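Local structure of putative oxidoreductase (Staphylococcus aureus subsp. aureus, 3IV4) at residues A73-A85 and F88-I102. The protein is a putative oxidoreductase of the thioredoxin superfamily, probably a monothiol bacilliredoxin of the BrxC type that acts in thiol-disulfide exchange. Sequence-based numbering, arbitrary orientation.
Sequences AKKTNVKHESPQA and FVNGEMVWNRDHGDI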
ATOM      1  N   ALA A  73     -10.080   4.560   3.643  1.00 11.27           N
ATOM      2  CA  ALA A  73     -11.127   3.767   4.264  1.00 11.20           C
ATOM      3  C   ALA A  73     -12.490   4.043   3.606  1.00 11.38           C
ATOM      4  O   ALA A  73     -13.247   3.106   3.324  1.00 12.00           O
ATOM      5  CB  ALA A  73     -11.171   4.018   5.753  1.00 11.56           C
ATOM      6  N   LYS A  74     -12.799   5.316   3.353  0.50 11.44           N
ATOM      7  CA  LYS A  74     -14.070   5.677   2.713  0.50 11.52           C
ATOM      8  C   LYS A  74     -14.068   5.381   1.216  0.50 11.39           C
ATOM      9  O   LYS A  74     -15.118   5.248   0.593  0.50 11.18           O
ATOM     10  CB  LYS A  74     -14.410   7.155   2.937  0.50 12.69           C
ATOM     11  CG  LYS A  74     -15.664   7.393   3.749  0.50 13.61           C
ATOM     12  CD  LYS A  74     -15.412   7.232   5.231  0.50 16.77           C
ATOM     13  CE  LYS A  74     -16.407   8.053   6.027  0.50 17.70           C
ATOM     14  NZ  LYS A  74     -16.192   9.532   5.943  0.50 19.23           N
ATOM     15  N   LYS A  75     -12.880   5.301   0.635  0.50 10.77           N
ATOM     16  CA  LYS A  75     -12.735   5.041  -0.787  0.50 10.35           C
ATOM     17  C   LYS A  75     -13.095   3.593  -1.107  0.50 10.67           C
ATOM     18  O   LYS A  75     -13.590   3.283  -2.189  0.50 10.55           O
ATOM     19  CB  LYS A  75     -11.282   5.310  -1.178  0.50  9.90           C
ATOM     20  CG  LYS A  75     -10.898   4.917  -2.586  0.50  9.60           C
ATOM     21  CD  LYS A  75     -11.625   5.753  -3.605  0.50  8.03           C
ATOM     22  CE  LYS A  75     -11.273   5.334  -5.038  0.50 10.35           C
ATOM     23  NZ  LYS A  75     -11.580   6.446  -5.988  0.50 10.16           N
ATOM     24  N   THR A  76     -12.834   2.722  -0.138  1.00 11.20           N
ATOM     25  CA  THR A  76     -12.877   1.267  -0.303  1.00 11.80           C
ATOM     26  C   THR A  76     -13.969   0.633   0.542  1.00 12.38           C
ATOM     27  O   THR A  76     -14.277  -0.558   0.388  1.00 13.23           O
ATOM     28  CB  THR A  76     -11.510   0.666   0.153  1.00 11.13           C
ATOM     29  OG1 THR A  76     -11.291   0.982   1.542  1.00 10.83           O
ATOM     30  CG2 THR A  76     -10.347   1.217  -0.693  1.00 13.68           C
ATOM     31  N   ASN A  77     -14.575   1.422   1.428  1.00 12.52           N
ATOM     32  CA  ASN A  77     -15.439   0.883   2.476  1.00 13.74           C
ATOM     33  C   ASN A  77     -14.836  -0.241   3.321  1.00 13.30           C
ATOM     34  O   ASN A  77     -15.543  -1.118   3.822  1.00 13.38           O
ATOM     35  CB  ASN A  77     -16.813   0.487   1.934  1.00 14.83           C
ATOM     36  CG  ASN A  77     -17.873   0.572   3.004  1.00 17.99           C
ATOM     37  OD1 ASN A  77     -17.741   1.347   3.965  1.00 21.38           O
ATOM     38  ND2 ASN A  77     -18.912  -0.235   2.873  1.00 18.17           N
ATOM     39  N   VAL A  78     -13.513  -0.179   3.495  1.00 12.36           N
ATOM     40  CA  VAL A  78     -12.796  -1.113   4.336  1.00 12.74           C
ATOM     41  C   VAL A  78     -12.315  -0.367   5.579  1.00 12.91           C
ATOM     42  O   VAL A  78     -11.574   0.610   5.474  1.00 13.79           O
ATOM     43  CB  VAL A  78     -11.605  -1.750   3.579  1.00 12.32           C
ATOM     44  CG1 VAL A  78     -10.805  -2.646   4.506  1.00 13.12           C
ATOM     45  CG2 VAL A  78     -12.119  -2.563   2.378  1.00 12.49           C
ATOM     46  N   LYS A  79     -12.746  -0.805   6.758  1.00 14.32           N
ATOM     47  CA  LYS A  79     -12.378  -0.080   7.971  1.00 15.36           C
ATOM     48  C   LYS A  79     -10.872  -0.115   8.188  1.00 14.92           C
ATOM     49  O   LYS A  79     -10.179  -1.077   7.836  1.00 14.65           O
ATOM     50  CB  LYS A  79     -13.144  -0.574   9.199  1.00 16.90           C
ATOM     51  CG  LYS A  79     -14.651  -0.247   9.172  1.00 21.67           C
ATOM     52  CD  LYS A  79     -14.981   1.222   9.420  1.00 26.30           C
ATOM     53  CE  LYS A  79     -16.410   1.534   9.003  1.00 28.64           C
ATOM     54  NZ  LYS A  79     -16.539   1.479   7.502  1.00 30.81           N
ATOM     55  N   HIS A  80     -10.386   0.983   8.733  1.00 14.24           N
ATOM     56  CA  HIS A  80      -8.967   1.191   8.876  1.00 14.12           C
ATOM     57  C   HIS A  80      -8.251   0.114   9.700  1.00 14.02           C
ATOM     58  O   HIS A  80      -8.709  -0.263  10.779  1.00 15.03           O
ATOM     59  CB  HIS A  80      -8.715   2.551   9.513  1.00 14.23           C
ATOM     60  CG  HIS A  80      -7.287   2.755   9.872  1.00 14.42           C
ATOM     61  ND1 HIS A  80      -6.333   3.035   8.921  1.00 14.89           N
ATOM     62  CD2 HIS A  80      -6.629   2.647  11.052  1.00 15.97           C
ATOM     63  CE1 HIS A  80      -5.151   3.132   9.503  1.00 15.08           C
ATOM     64  NE2 HIS A  80      -5.302   2.894  10.794  1.00 15.66           N
ATOM     65  N   GLU A  81      -7.115  -0.365   9.191  1.00 13.45           N
ATOM     66  CA  GLU A  81      -6.165  -1.167   9.971  1.00 13.38           C
ATOM     67  C   GLU A  81      -4.793  -0.655   9.611  1.00 13.15           C
ATOM     68  O   GLU A  81      -4.614   0.006   8.585  1.00 12.73           O
ATOM     69  CB  GLU A  81      -6.210  -2.659   9.615  1.00 13.57           C
ATOM     70  CG  GLU A  81      -7.570  -3.320   9.748  1.00 15.97           C
ATOM     71  CD  GLU A  81      -7.955  -3.650  11.176  1.00 19.72           C
ATOM     72  OE1 GLU A  81      -7.138  -3.481  12.114  1.00 21.60           O
ATOM     73  OE2 GLU A  81      -9.106  -4.097  11.347  1.00 23.31           O
ATOM     74  N   SER A  82      -3.812  -1.003  10.438  1.00 12.65           N
ATOM     75  CA  SER A  82      -2.428  -0.787  10.060  1.00 13.34           C
ATOM     76  C   SER A  82      -1.571  -1.936  10.587  1.00 12.41           C
ATOM     77  O   SER A  82      -1.689  -2.318  11.756  1.00 13.24           O
ATOM     78  CB  SER A  82      -1.927   0.567  10.539  1.00 14.42           C
ATOM     79  OG  SER A  82      -0.688   0.849   9.928  1.00 17.40           O
ATOM     80  N   PRO A  83      -0.730  -2.525   9.726  1.00 10.70           N
ATOM     81  CA  PRO A  83      -0.553  -2.225   8.313  1.00 10.29           C
ATOM     82  C   PRO A  83      -1.731  -2.768   7.503  1.00 10.10           C
ATOM     83  O   PRO A  83      -2.356  -3.743   7.897  1.00 10.75           O
ATOM     84  CB  PRO A  83       0.724  -2.987   7.964  1.00  9.95           C
ATOM     85  CG  PRO A  83       0.704  -4.168   8.859  1.00 10.27           C
ATOM     86  CD  PRO A  83       0.105  -3.666  10.150  1.00 10.27           C
ATOM     87  N   GLN A  84      -1.984  -2.169   6.346  1.00  9.83           N
ATOM     88  CA  GLN A  84      -3.108  -2.579   5.509  1.00  9.33           C
ATOM     89  C   GLN A  84      -2.741  -2.303   4.074  1.00  9.42           C
ATOM     90  O   GLN A  84      -2.334  -1.193   3.744  1.00 10.15           O
ATOM     91  CB  GLN A  84      -4.354  -1.799   5.914  1.00  9.69           C
ATOM     92  CG  GLN A  84      -5.622  -2.254   5.228  1.00  9.70           C
ATOM     93  CD  GLN A  84      -6.840  -1.535   5.825  1.00  9.83           C
ATOM     94  OE1 GLN A  84      -6.839  -0.305   5.964  1.00 11.76           O
ATOM     95  NE2 GLN A  84      -7.858  -2.305   6.216  1.00 12.65           N
ATOM     96  N   ALA A  85      -2.892  -3.295   3.206  1.00  8.64           N
ATOM     97  CA  ALA A  85      -2.477  -3.115   1.822  1.00  8.58           C
ATOM     98  C   ALA A  85      -3.671  -3.258   0.905  1.00  8.54           C
ATOM     99  O   ALA A  85      -4.583  -4.043   1.189  1.00  8.63           O
ATOM    100  CB  ALA A  85      -1.389  -4.134   1.453  1.00  8.63           C
ATOM    101  N   PHE A  88      -5.337  -1.677  -6.434  1.00  9.09           N
ATOM    102  CA  PHE A  88      -6.265  -0.973  -7.337  1.00  9.10           C
ATOM    103  C   PHE A  88      -5.986  -1.291  -8.793  1.00 10.62           C
ATOM    104  O   PHE A  88      -4.843  -1.231  -9.250  1.00 10.91           O
ATOM    105  CB  PHE A  88      -6.181   0.549  -7.142  1.00 10.14           C
ATOM    106  CG  PHE A  88      -6.591   0.999  -5.778  1.00  9.58           C
ATOM    107  CD1 PHE A  88      -7.916   1.353  -5.510  1.00 10.49           C
ATOM    108  CD2 PHE A  88      -5.662   1.021  -4.734  1.00  9.94           C
ATOM    109  CE1 PHE A  88      -8.303   1.750  -4.221  1.00 10.82           C
ATOM    110  CE2 PHE A  88      -6.044   1.419  -3.442  1.00 10.90           C
ATOM    111  CZ  PHE A  88      -7.349   1.785  -3.182  1.00 10.40           C
ATOM    112  N   VAL A  89      -7.050  -1.656  -9.500  1.00 11.15           N
ATOM    113  CA  VAL A  89      -6.956  -1.935 -10.929  1.00 12.96           C
ATOM    114  C   VAL A  89      -7.874  -0.936 -11.615  1.00 13.42           C
ATOM    115  O   VAL A  89      -9.065  -0.910 -11.348  1.00 13.98           O
ATOM    116  CB  VAL A  89      -7.376  -3.387 -11.262  1.00 13.32           C
ATOM    117  CG1 VAL A  89      -7.437  -3.588 -12.774  1.00 15.67           C
ATOM    118  CG2 VAL A  89      -6.411  -4.380 -10.621  1.00 14.65           C
ATOM    119  N   ASN A  90      -7.305  -0.100 -12.490  1.00 14.74           N
ATOM    120  CA  ASN A  90      -8.050   1.014 -13.096  1.00 16.17           C
ATOM    121  C   ASN A  90      -8.865   1.824 -12.081  1.00 15.68           C
ATOM    122  O   ASN A  90     -10.036   2.162 -12.320  1.00 17.02           O
ATOM    123  CB  ASN A  90      -8.970   0.502 -14.203  1.00 17.22           C
ATOM    124  CG  ASN A  90      -8.213   0.058 -15.429  1.00 19.46           C
ATOM    125  OD1 ASN A  90      -8.161  -1.127 -15.743  1.00 23.16           O
ATOM    126  ND2 ASN A  90      -7.623   1.006 -16.125  1.00 24.18           N
ATOM    127  N   GLY A  91      -8.248   2.127 -10.944  1.00 14.76           N
ATOM    128  CA  GLY A  91      -8.853   2.984  -9.948  1.00 14.46           C
ATOM    129  C   GLY A  91      -9.797   2.325  -8.967  1.00 14.17           C
ATOM    130  O   GLY A  91     -10.314   2.996  -8.074  1.00 15.29           O
ATOM    131  N   GLU A  92     -10.067   1.038  -9.163  0.50 14.06           N
ATOM    132  CA  GLU A  92     -11.059   0.339  -8.361  0.50 13.62           C
ATOM    133  C   GLU A  92     -10.380  -0.697  -7.505  0.50 12.66           C
ATOM    134  O   GLU A  92      -9.522  -1.440  -7.973  0.50 12.39           O
ATOM    135  CB  GLU A  92     -12.105  -0.341  -9.245  0.50 14.19           C
ATOM    136  CG  GLU A  92     -13.097  -1.178  -8.465  0.50 15.48           C
ATOM    137  CD  GLU A  92     -14.326  -1.568  -9.280  0.50 17.16           C
ATOM    138  OE1 GLU A  92     -14.716  -0.799 -10.192  0.50 18.97           O
ATOM    139  OE2 GLU A  92     -14.916  -2.633  -8.989  0.50 15.47           O
HETATM  140  N   MSE A  93     -10.763  -0.764  -6.243  0.50 12.10           N
HETATM  141  CA  MSE A  93     -10.149  -1.765  -5.425  0.50 12.02           C
HETATM  142  C   MSE A  93     -10.537  -3.163  -5.854  0.50 11.72           C
HETATM  143  O   MSE A  93     -11.670  -3.449  -6.252  0.50 11.31           O
HETATM  144  CB  MSE A  93     -10.487  -1.605  -3.971  0.50 12.38           C
HETATM  145  CG  MSE A  93      -9.744  -2.662  -3.279  0.50 12.56           C
HETATM  146 SE   MSE A  93     -10.440  -3.361  -1.719  0.50 13.09          SE
HETATM  147  CE  MSE A  93     -12.343  -2.919  -1.724  0.50  8.23           C
ATOM    148  N   VAL A  94      -9.586  -4.064  -5.749  1.00 11.58           N
ATOM    149  CA  VAL A  94      -9.899  -5.461  -6.063  1.00 12.12           C
ATOM    150  C   VAL A  94      -9.403  -6.443  -5.001  1.00 10.93           C
ATOM    151  O   VAL A  94      -9.719  -7.634  -5.070  1.00 10.29           O
ATOM    152  CB  VAL A  94      -9.372  -5.895  -7.451  1.00 13.90           C
ATOM    153  CG1 VAL A  94      -9.962  -5.027  -8.583  1.00 15.55           C
ATOM    154  CG2 VAL A  94      -7.903  -5.848  -7.491  1.00 14.27           C
ATOM    155  N   TRP A  95      -8.621  -5.949  -4.033  1.00  9.78           N
ATOM    156  CA  TRP A  95      -8.025  -6.807  -2.998  1.00  8.93           C
ATOM    157  C   TRP A  95      -7.543  -5.939  -1.853  1.00  8.66           C
ATOM    158  O   TRP A  95      -7.084  -4.804  -2.062  1.00  8.45           O
ATOM    159  CB  TRP A  95      -6.833  -7.567  -3.606  1.00  9.21           C
ATOM    160  CG  TRP A  95      -5.895  -8.353  -2.693  1.00  8.99           C
ATOM    161  CD1 TRP A  95      -5.903  -9.711  -2.459  1.00 10.40           C
ATOM    162  CD2 TRP A  95      -4.742  -7.841  -1.996  1.00  9.00           C
ATOM    163  NE1 TRP A  95      -4.838 -10.060  -1.656  1.00 10.55           N
ATOM    164  CE2 TRP A  95      -4.106  -8.934  -1.374  1.00  9.57           C
ATOM    165  CE3 TRP A  95      -4.176  -6.556  -1.859  1.00  9.10           C
ATOM    166  CZ2 TRP A  95      -2.967  -8.786  -0.593  1.00  9.35           C
ATOM    167  CZ3 TRP A  95      -3.038  -6.413  -1.102  1.00  8.86           C
ATOM    168  CH2 TRP A  95      -2.440  -7.525  -0.479  1.00  9.70           C
ATOM    169  N   ASN A  96      -7.635  -6.476  -0.641  1.00  8.80           N
ATOM    170  CA  ASN A  96      -6.928  -5.886   0.493  1.00  9.25           C
ATOM    171  C   ASN A  96      -6.538  -6.991   1.482  1.00  9.15           C
ATOM    172  O   ASN A  96      -7.173  -8.056   1.517  1.00 10.03           O
ATOM    173  CB  ASN A  96      -7.787  -4.821   1.179  1.00  9.32           C
ATOM    174  CG  ASN A  96      -8.959  -5.406   1.938  1.00 12.15           C
ATOM    175  OD1 ASN A  96      -8.816  -5.830   3.075  1.00 14.58           O
ATOM    176  ND2 ASN A  96     -10.133  -5.420   1.311  1.00 13.93           N
ATOM    177  N   ARG A  97      -5.510  -6.717   2.279  1.00  9.26           N
ATOM    178  CA  ARG A  97      -5.124  -7.574   3.391  1.00  8.83           C
ATOM    179  C   ARG A  97      -4.547  -6.704   4.475  1.00  9.03           C
ATOM    180  O   ARG A  97      -4.107  -5.573   4.212  1.00  9.30           O
ATOM    181  CB  ARG A  97      -4.071  -8.622   2.985  1.00  9.50           C
ATOM    182  CG  ARG A  97      -4.570  -9.792   2.150  1.00  8.73           C
ATOM    183  CD  ARG A  97      -5.669 -10.618   2.819  1.00  8.93           C
ATOM    184  NE  ARG A  97      -5.960 -11.832   2.057  1.00 10.27           N
ATOM    185  CZ  ARG A  97      -6.759 -11.885   0.988  1.00  9.81           C
ATOM    186  NH1 ARG A  97      -7.384 -10.791   0.557  1.00  9.09           N
ATOM    187  NH2 ARG A  97      -6.942 -13.043   0.352  1.00 11.86           N
ATOM    188  N   ASP A  98      -4.507  -7.226   5.694  1.00  9.88           N
ATOM    189  CA  ASP A  98      -3.914  -6.452   6.772  1.00 10.35           C
ATOM    190  C   ASP A  98      -3.041  -7.326   7.648  1.00 10.70           C
ATOM    191  O   ASP A  98      -3.075  -8.558   7.545  1.00 10.76           O
ATOM    192  CB  ASP A  98      -4.988  -5.732   7.602  1.00 10.47           C
ATOM    193  CG  ASP A  98      -6.001  -6.686   8.176  1.00 12.49           C
ATOM    194  OD1 ASP A  98      -5.681  -7.376   9.170  1.00 15.61           O
ATOM    195  OD2 ASP A  98      -7.141  -6.740   7.648  1.00 13.99           O
ATOM    196  N   HIS A  99      -2.235  -6.663   8.482  1.00 11.28           N
ATOM    197  CA  HIS A  99      -1.320  -7.344   9.413  1.00 11.89           C
ATOM    198  C   HIS A  99      -0.477  -8.401   8.727  1.00 12.55           C
ATOM    199  O   HIS A  99       0.018  -8.161   7.621  1.00 12.00           O
ATOM    200  CB  HIS A  99      -2.074  -7.849  10.656  1.00 12.74           C
ATOM    201  CG  HIS A  99      -2.756  -6.754  11.411  1.00 13.41           C
ATOM    202  ND1 HIS A  99      -4.033  -6.334  11.114  1.00 15.34           N
ATOM    203  CD2 HIS A  99      -2.338  -5.982  12.446  1.00 15.07           C
ATOM    204  CE1 HIS A  99      -4.362  -5.331  11.912  1.00 14.92           C
ATOM    205  NE2 HIS A  99      -3.355  -5.108  12.739  1.00 15.71           N
ATOM    206  N   GLY A 100      -0.306  -9.565   9.353  1.00 12.85           N
ATOM    207  CA  GLY A 100       0.532 -10.609   8.775  1.00 12.99           C
ATOM    208  C   GLY A 100       0.086 -11.229   7.468  1.00 12.55           C
ATOM    209  O   GLY A 100       0.852 -11.955   6.835  1.00 13.50           O
ATOM    210  N   ASP A 101      -1.149 -10.946   7.054  1.00 12.41           N
ATOM    211  CA  ASP A 101      -1.625 -11.404   5.747  1.00 13.42           C
ATOM    212  C   ASP A 101      -1.038 -10.619   4.585  1.00 12.10           C
ATOM    213  O   ASP A 101      -1.273 -10.971   3.424  1.00 13.87           O
ATOM    214  CB  ASP A 101      -3.141 -11.304   5.646  1.00 13.15           C
ATOM    215  CG  ASP A 101      -3.869 -12.500   6.224  1.00 17.70           C
ATOM    216  OD1 ASP A 101      -3.265 -13.580   6.469  1.00 20.52           O
ATOM    217  OD2 ASP A 101      -5.091 -12.349   6.407  1.00 20.57           O
ATOM    218  N   ILE A 102      -0.290  -9.551   4.879  1.00 10.84           N
ATOM    219  CA  ILE A 102       0.449  -8.826   3.840  1.00 10.90           C
ATOM    220  C   ILE A 102       1.811  -9.492   3.708  1.00 11.34           C
ATOM    221  O   ILE A 102       2.696  -9.322   4.565  1.00 11.61           O
ATOM    222  CB  ILE A 102       0.651  -7.330   4.186  1.00 10.04           C
ATOM    223  CG1 ILE A 102      -0.691  -6.614   4.414  1.00  9.61           C
ATOM    224  CG2 ILE A 102       1.424  -6.595   3.038  1.00 10.29           C
ATOM    225  CD1 ILE A 102      -0.560  -5.293   5.184  1.00  8.85           C
TER
HETATM  226  O   HOH W   1     -11.154   5.419  -8.530  1.00 20.87           O
HETATM  227  O   HOH W   2      -7.686  -5.159   5.434  1.00 17.56           O
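Ala85 N donates to Arg97 O at 2.8 Å and Arg97 N returns the bond to Ala85 O, joining strands 84-89 and 92-98 as an antiparallel hydrogen-bonded pair. Two residues before Ala85, Pro83 O accepts from His99 N at 3.0 Å. On the face carrying Ala85, its methyl group touches both Trp95 CZ3 (3.8 Å) and Ile102 CG1; Trp95 also packs on helix 104-110, while Ile102 CD1 reaches Pro83 CB. On the opposite face Gln84 stands beside Asp98 in a non-hydrogen-bonded pair. Gln84 swings CG away from its own amide nitrogen (chi1 -173°) and runs straight on, carrying its amide to the loop, where NE2 gives a nearly straight 3.1 Å bond to Lys79 O. A water accepts from the same NE2 and donates to Asn96 OD1 and Asp98 OD2, bridging the two strands. This is the C-terminal beta hairpin of the thioredoxin fold, approached through the cis-proline loop: the peptide before Pro83 is cis, as in thioredoxins, and Pro83 packs on helix 37-53. The His99 ring stands over this loop, with Ser82 C against one face. Its ND1 donates in the ring plane to Asp98 OD1 (2.8 Å, 178° at the hydrogen), which fixes the ring's rotation. Glu81 OE1 meets His99 CE1 at the ring edge, 3.3 Å away, the carboxylate turned 66° from the ring. Farther along, the end of helix 66-76 and the residues after it lie above the same face as Gln84. In one of its two conformers, selenomethionine Met93 bends at its end and brings CE to Thr76 O and Val78 CG2, and Val78 CG2 also touches Asn96 ND2. Thr76 CG2 lies 3.9 Å from Phe88 CZ, while Lys75 NZ, salt-bridged to Glu18, reaches Gly91 O through a second water in one of two lysine conformers.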